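Local atomic coordinates of paenibacillus xanthan lyase (Paenibacillus, PDB entry 6F2P), a protein that probably cleaves, by elimination, the terminal mannosyl-glucuronosyl linkage of xanthan side chains, as a calcium-binding polysaccharide lyase of family 8. Residues V164-T167 / G168-L172; R171-E174 / S175-I178. All coordinates share one frame; numbering follows the deposited sequence.

Contacts 1 and 2 are successive parts of one local structure: the loop 164-167 enters helix 168-184, whose first turns hold every other segment. Their centres are about 7 Å apart, and R171 and L172 belong to both. E174 connects them most directly, since M166 N lies 2.9 Å from E174 OE1 and T165 N lies 3.0 Å from E174 OE2, both probable hydrogen bonds. Packing adds to this where V164 CG2 meets I178 CD1 at 3.8 Å. The calcium ion is bound by E174 in contact 2, and the T165 side chain of contact 1 lies about 5 Å from the metal.

Contact 1: residues V164-T167 / G168-L172; sequences VTMT and GANRL
V164 places its CG1 methyl over the centre of one face of the R171 guanidinium, 3.4 Å from R171 CZ. The valine branch and the long arginine chain cross at about a right angle, which sets a methyl against the flat face of the cation. CG1 stands anti to the valine N (chi1 177°), which turns this branch to the arginine. T165 takes little part through its side chain; its backbone N is hydrogen-bonded to E174 OE2, in the helix that follows. At M166 the carbonyl becomes the main polar handle. R171 NH2 donates to M166 O at 3.0 Å with an N-H...O angle of 166°, and the acceptor lies at the guanidinium edge, in its plane. The donor in turn lies in the carbonyl plane. With V164 on a face and M166 O at the edge, the group's tilt and its rotation are both restrained, and R171 NE has a further acceptor in G197 O. The extended M166 side chain passes N170, its SD 3.8 Å from N170 CB. T167 then leads into the helix: R171 N donates to T167 O at 3.2 Å from well above the carbonyl plane (66°), and makes a second, weak bond to G168 O. A water accepts from T167 N at 3.1 Å and, weakly, from N170 ND2. G168, with a positive phi, lies where the loop passes into the helix. Residues 164-167 form the last part of the loop between helix 147-160 and helix 168-184, within the N-terminal alpha-helical domain. M166 and N170 face W123 at the start of helix 123-141, while A169 and L172 meet helix 229-244, through E232 and through L233 and I237 respectively.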
ATOM      1  N   VAL A 164     -10.347 -21.327  24.464  1.00 19.89           N
ATOM      2  CA  VAL A 164      -9.757 -20.327  23.589  1.00 15.51           C
ATOM      3  C   VAL A 164     -10.591 -19.057  23.632  1.00 18.95           C
ATOM      4  O   VAL A 164     -11.767 -19.080  23.282  1.00 21.53           O
ATOM      5  CB  VAL A 164      -9.761 -20.814  22.147  1.00 15.47           C
ATOM      6  CG1 VAL A 164      -9.206 -19.733  21.236  1.00 16.98           C
ATOM      7  CG2 VAL A 164      -8.968 -22.109  22.013  1.00 13.56           C
ATOM      8  N   THR A 165     -10.006 -17.944  24.067  1.00 19.62           N
ATOM      9  CA  THR A 165     -10.756 -16.686  24.112  1.00 17.79           C
ATOM     10  C   THR A 165      -9.965 -15.494  23.579  1.00 19.98           C
ATOM     11  O   THR A 165     -10.525 -14.423  23.321  1.00 25.14           O
ATOM     12  CB  THR A 165     -11.196 -16.321  25.545  1.00 20.02           C
ATOM     13  OG1 THR A 165     -10.072 -15.805  26.275  1.00 18.14           O
ATOM     14  CG2 THR A 165     -11.803 -17.520  26.264  1.00 15.64           C
ATOM     15  N   MET A 166      -8.663 -15.674  23.424  1.00 19.68           N
ATOM     16  CA  MET A 166      -7.785 -14.550  23.135  1.00 18.88           C
ATOM     17  C   MET A 166      -7.597 -14.325  21.643  1.00 19.17           C
ATOM     18  O   MET A 166      -8.287 -14.940  20.828  1.00 19.30           O
ATOM     19  CB  MET A 166      -6.448 -14.764  23.830  1.00 20.21           C
ATOM     20  CG  MET A 166      -6.624 -15.037  25.305  1.00 19.71           C
ATOM     21  SD  MET A 166      -5.081 -15.243  26.191  1.00 22.44           S
ATOM     22  CE  MET A 166      -5.600 -14.689  27.812  1.00 24.91           C
ATOM     23  N   THR A 167      -6.670 -13.438  21.295  1.00 14.97           N
ATOM     24  CA  THR A 167      -6.464 -13.053  19.903  1.00 19.38           C
ATOM     25  C   THR A 167      -5.031 -13.297  19.487  1.00 22.80           C
ATOM     26  O   THR A 167      -4.175 -13.547  20.333  1.00 20.93           O
ATOM     27  CB  THR A 167      -6.762 -11.563  19.677  1.00 17.96           C
ATOM     28  OG1 THR A 167      -5.787 -10.771  20.364  1.00 23.56           O
ATOM     29  CG2 THR A 167      -8.142 -11.206  20.193  1.00 13.04           C
ATOM     30  N   GLY A 168      -4.787 -13.219  18.181  1.00 21.74           N
ATOM     31  CA  GLY A 168      -3.458 -13.379  17.618  1.00 20.44           C
ATOM     32  C   GLY A 168      -2.662 -14.560  18.143  1.00 19.27           C
ATOM     33  O   GLY A 168      -3.182 -15.668  18.254  1.00 20.61           O
ATOM     34  N   ALA A 169      -1.400 -14.316  18.484  1.00 19.71           N
ATOM     35  CA  ALA A 169      -0.508 -15.387  18.920  1.00 24.33           C
ATOM     36  C   ALA A 169      -0.933 -16.049  20.248  1.00 25.26           C
ATOM     37  O   ALA A 169      -0.701 -17.237  20.461  1.00 22.29           O
ATOM     38  CB  ALA A 169       0.923 -14.887  18.991  1.00 20.46           C
ATOM     39  N   ASN A 170      -1.562 -15.296  21.138  1.00 19.46           N
ATOM     40  CA  ASN A 170      -2.065 -15.912  22.357  1.00 20.86           C
ATOM     41  C   ASN A 170      -3.122 -16.944  22.030  1.00 21.79           C
ATOM     42  O   ASN A 170      -3.207 -18.000  22.667  1.00 16.97           O
ATOM     43  CB  ASN A 170      -2.659 -14.869  23.299  1.00 21.90           C
ATOM     44  CG  ASN A 170      -1.620 -13.952  23.873  1.00 23.95           C
ATOM     45  OD1 ASN A 170      -0.442 -14.316  24.003  1.00 27.21           O
ATOM     46  ND2 ASN A 170      -2.047 -12.752  24.239  1.00 23.75           N
ATOM     47  N   ARG A 171      -3.940 -16.617  21.035  1.00 19.92           N
ATOM     48  CA  ARG A 171      -5.026 -17.490  20.649  1.00 15.75           C
ATOM     49  C   ARG A 171      -4.464 -18.766  20.056  1.00 17.10           C
ATOM     50  O   ARG A 171      -4.969 -19.859  20.316  1.00 15.61           O
ATOM     51  CB  ARG A 171      -5.926 -16.805  19.642  1.00 16.53           C
ATOM     52  CG  ARG A 171      -7.075 -17.679  19.185  1.00 15.11           C
ATOM     53  CD  ARG A 171      -8.052 -16.915  18.313  1.00 14.54           C
ATOM     54  NE  ARG A 171      -9.239 -17.716  18.096  1.00 14.20           N
ATOM     55  CZ  ARG A 171     -10.345 -17.619  18.824  1.00 16.11           C
ATOM     56  NH1 ARG A 171     -11.377 -18.413  18.561  1.00 12.63           N
ATOM     57  NH2 ARG A 171     -10.423 -16.727  19.804  1.00 14.59           N
ATOM     58  N   LEU A 172      -3.411 -18.618  19.260  1.00 16.04           N
ATOM     59  CA  LEU A 172      -2.730 -19.763  18.679  1.00 17.85           C
ATOM     60  C   LEU A 172      -2.209 -20.670  19.782  1.00 21.63           C
ATOM     61  O   LEU A 172      -2.446 -21.882  19.778  1.00 20.31           O
ATOM     62  CB  LEU A 172      -1.571 -19.303  17.802  1.00 17.69           C
ATOM     63  CG  LEU A 172      -0.647 -20.416  17.318  1.00 21.02           C
ATOM     64  CD1 LEU A 172      -1.433 -21.452  16.538  1.00 19.26           C
ATOM     65  CD2 LEU A 172       0.452 -19.828  16.459  1.00 23.60           C
TER
HETATM   66  O   HOH W   1      -5.041 -11.589  23.148  1.00 14.69           O

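Contact 2: residues R171-E174 / S175-I178; sequences RLWE and SQVI. With CA (calcium ion), chain F.
R171 O is gripped by two donors from the same residue: S175 N at 3.0 Å and S175 OG at 2.8 Å, which approach from opposite faces of the carbonyl plane. The hydroxyl reaches back because OG lies anti to the serine carbonyl carbon, beside the backbone N (chi1 -54°), and thereby finds its acceptor on the preceding helical turn. Without the hydroxyl, as with an alanine at this position, R171 O would probably keep the backbone N-H as its one donor from residue 175, with a small gap beside the carbonyl. The i to i+4 backbone bond of S175 N to R171 O is followed by Q176 N to L172 O, V177 N to W173 O and I178 N to E174 O, the mark of a regular alpha-helix. On another side of the helix W173 and Q176 run side by side in the same direction, their ring and amide planes 20° apart. Q176 NE2 sits at the indole edge, near its plane, 3.1 Å from W173 CD1. One water ties the pair together by accepting from W173 NE1 at 2.7 Å and from Q176 NE2 at 3.1 Å. Beyond them, I128 and M132 of helix 123-141 touch W173 and Q176 respectively. E174 has an extended chain beyond CG that carries its carboxylate to the calcium ion, with OE2 2.5 Å from the metal. Four waters, together with Q161 OE1 and S163 O, complete the sevenfold shell. OE2 binds the metal and also accepts from T165 N, while OE1 accepts from M166 N, so a single buried carboxylate serves both the metal and the loop. Its negative charge is probably balanced in part by the ion, and the chemistry implies that calcium, the loop before the helix and the helix itself are fastened together at E174.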
ATOM      1  N   ARG A 171      -3.940 -16.617  21.035  1.00 19.92           N
ATOM      2  CA  ARG A 171      -5.026 -17.490  20.649  1.00 15.75           C
ATOM      3  C   ARG A 171      -4.464 -18.766  20.056  1.00 17.10           C
ATOM      4  O   ARG A 171      -4.969 -19.859  20.316  1.00 15.61           O
ATOM      5  CB  ARG A 171      -5.926 -16.805  19.642  1.00 16.53           C
ATOM      6  CG  ARG A 171      -7.075 -17.679  19.185  1.00 15.11           C
ATOM      7  CD  ARG A 171      -8.052 -16.915  18.313  1.00 14.54           C
ATOM      8  NE  ARG A 171      -9.239 -17.716  18.096  1.00 14.20           N
ATOM      9  CZ  ARG A 171     -10.345 -17.619  18.824  1.00 16.11           C
ATOM     10  NH1 ARG A 171     -11.377 -18.413  18.561  1.00 12.63           N
ATOM     11  NH2 ARG A 171     -10.423 -16.727  19.804  1.00 14.59           N
ATOM     12  N   LEU A 172      -3.411 -18.618  19.260  1.00 16.04           N
ATOM     13  CA  LEU A 172      -2.730 -19.763  18.679  1.00 17.85           C
ATOM     14  C   LEU A 172      -2.209 -20.670  19.782  1.00 21.63           C
ATOM     15  O   LEU A 172      -2.446 -21.882  19.778  1.00 20.31           O
ATOM     16  CB  LEU A 172      -1.571 -19.303  17.802  1.00 17.69           C
ATOM     17  CG  LEU A 172      -0.647 -20.416  17.318  1.00 21.02           C
ATOM     18  CD1 LEU A 172      -1.433 -21.452  16.538  1.00 19.26           C
ATOM     19  CD2 LEU A 172       0.452 -19.828  16.459  1.00 23.60           C
ATOM     20  N   TRP A 173      -1.506 -20.067  20.733  1.00 20.60           N
ATOM     21  CA  TRP A 173      -0.911 -20.817  21.825  1.00 19.65           C
ATOM     22  C   TRP A 173      -1.964 -21.462  22.701  1.00 16.17           C
ATOM     23  O   TRP A 173      -1.766 -22.572  23.193  1.00 14.97           O
ATOM     24  CB  TRP A 173      -0.012 -19.918  22.652  1.00 25.24           C
ATOM     25  CG  TRP A 173       1.120 -19.413  21.857  1.00 26.01           C
ATOM     26  CD1 TRP A 173       1.752 -20.058  20.838  1.00 24.85           C
ATOM     27  CD2 TRP A 173       1.752 -18.138  21.985  1.00 32.71           C
ATOM     28  NE1 TRP A 173       2.751 -19.270  20.326  1.00 29.32           N
ATOM     29  CE2 TRP A 173       2.773 -18.083  21.014  1.00 40.12           C
ATOM     30  CE3 TRP A 173       1.559 -17.036  22.833  1.00 33.76           C
ATOM     31  CZ2 TRP A 173       3.607 -16.969  20.867  1.00 41.64           C
ATOM     32  CZ3 TRP A 173       2.385 -15.924  22.683  1.00 30.68           C
ATOM     33  CH2 TRP A 173       3.395 -15.902  21.707  1.00 30.92           C
ATOM     34  N   GLU A 174      -3.071 -20.760  22.911  1.00 15.47           N
ATOM     35  CA  GLU A 174      -4.218 -21.358  23.580  1.00 15.13           C
ATOM     36  C   GLU A 174      -4.563 -22.648  22.856  1.00 17.23           C
ATOM     37  O   GLU A 174      -4.718 -23.706  23.476  1.00 16.40           O
ATOM     38  CB  GLU A 174      -5.425 -20.419  23.537  1.00 16.80           C
ATOM     39  CG  GLU A 174      -5.441 -19.323  24.578  1.00 12.81           C
ATOM     40  CD  GLU A 174      -6.660 -18.427  24.437  1.00 20.51           C
ATOM     41  OE1 GLU A 174      -6.900 -17.913  23.327  1.00 23.80           O
ATOM     42  OE2 GLU A 174      -7.389 -18.242  25.429  1.00 25.53           O
ATOM     43  N   SER A 175      -4.643 -22.545  21.532  1.00 14.51           N
ATOM     44  CA  SER A 175      -5.097 -23.645  20.696  1.00 13.42           C
ATOM     45  C   SER A 175      -4.126 -24.802  20.729  1.00 12.15           C
ATOM     46  O   SER A 175      -4.555 -25.938  20.874  1.00 17.36           O
ATOM     47  CB  SER A 175      -5.333 -23.186  19.248  1.00 18.42           C
ATOM     48  OG  SER A 175      -6.212 -22.076  19.209  1.00 12.84           O
ATOM     49  N   GLN A 176      -2.828 -24.527  20.583  1.00 12.64           N
ATOM     50  CA  GLN A 176      -1.814 -25.580  20.711  1.00 17.54           C
ATOM     51  C   GLN A 176      -1.886 -26.288  22.065  1.00 16.13           C
ATOM     52  O   GLN A 176      -1.887 -27.509  22.129  1.00 17.28           O
ATOM     53  CB  GLN A 176      -0.396 -25.031  20.501  1.00 18.04           C
ATOM     54  CG  GLN A 176      -0.075 -24.641  19.066  1.00 27.65           C
ATOM     55  CD  GLN A 176       1.282 -23.965  18.920  1.00 39.31           C
ATOM     56  OE1 GLN A 176       2.120 -24.393  18.123  1.00 40.21           O
ATOM     57  NE2 GLN A 176       1.502 -22.895  19.686  1.00 32.85           N
ATOM     58  N   VAL A 177      -1.947 -25.505  23.139  1.00 14.63           N
ATOM     59  CA  VAL A 177      -1.949 -26.038  24.484  1.00 13.41           C
ATOM     60  C   VAL A 177      -3.161 -26.916  24.680  1.00 16.54           C
ATOM     61  O   VAL A 177      -3.073 -28.036  25.199  1.00 15.65           O
ATOM     62  CB  VAL A 177      -1.959 -24.909  25.528  1.00 13.25           C
ATOM     63  CG1 VAL A 177      -2.433 -25.428  26.856  1.00 11.47           C
ATOM     64  CG2 VAL A 177      -0.559 -24.317  25.669  1.00 16.66           C
ATOM     65  N   ILE A 178      -4.298 -26.406  24.231  1.00 17.03           N
ATOM     66  CA  ILE A 178      -5.552 -27.131  24.362  1.00 17.23           C
ATOM     67  C   ILE A 178      -5.560 -28.403  23.519  1.00 15.79           C
ATOM     68  O   ILE A 178      -5.959 -29.465  23.988  1.00 18.43           O
ATOM     69  CB  ILE A 178      -6.741 -26.223  24.040  1.00 14.74           C
ATOM     70  CG1 ILE A 178      -6.989 -25.304  25.232  1.00 15.61           C
ATOM     71  CG2 ILE A 178      -7.972 -27.034  23.725  1.00 15.19           C
ATOM     72  CD1 ILE A 178      -7.978 -24.220  24.972  1.00 22.52           C
TER
HETATM   73 CA    CA F1105      -7.650 -19.464  27.577  1.00 16.74          CA
HETATM   74  O   HOH W   2       3.629 -21.062  18.476  1.00 28.09           O
HETATM   75  O   HOH W   3      -9.705 -19.965  28.839  1.00 13.74           O
HETATM   76  O   HOH W   4      -5.556 -18.016  27.728  1.00 16.79           O
HETATM   77  O   HOH W   5      -7.092 -19.322  29.967  1.00 12.09           O
HETATM   78  O   HOH W   6      -8.547 -17.451  28.287  1.00 14.57           O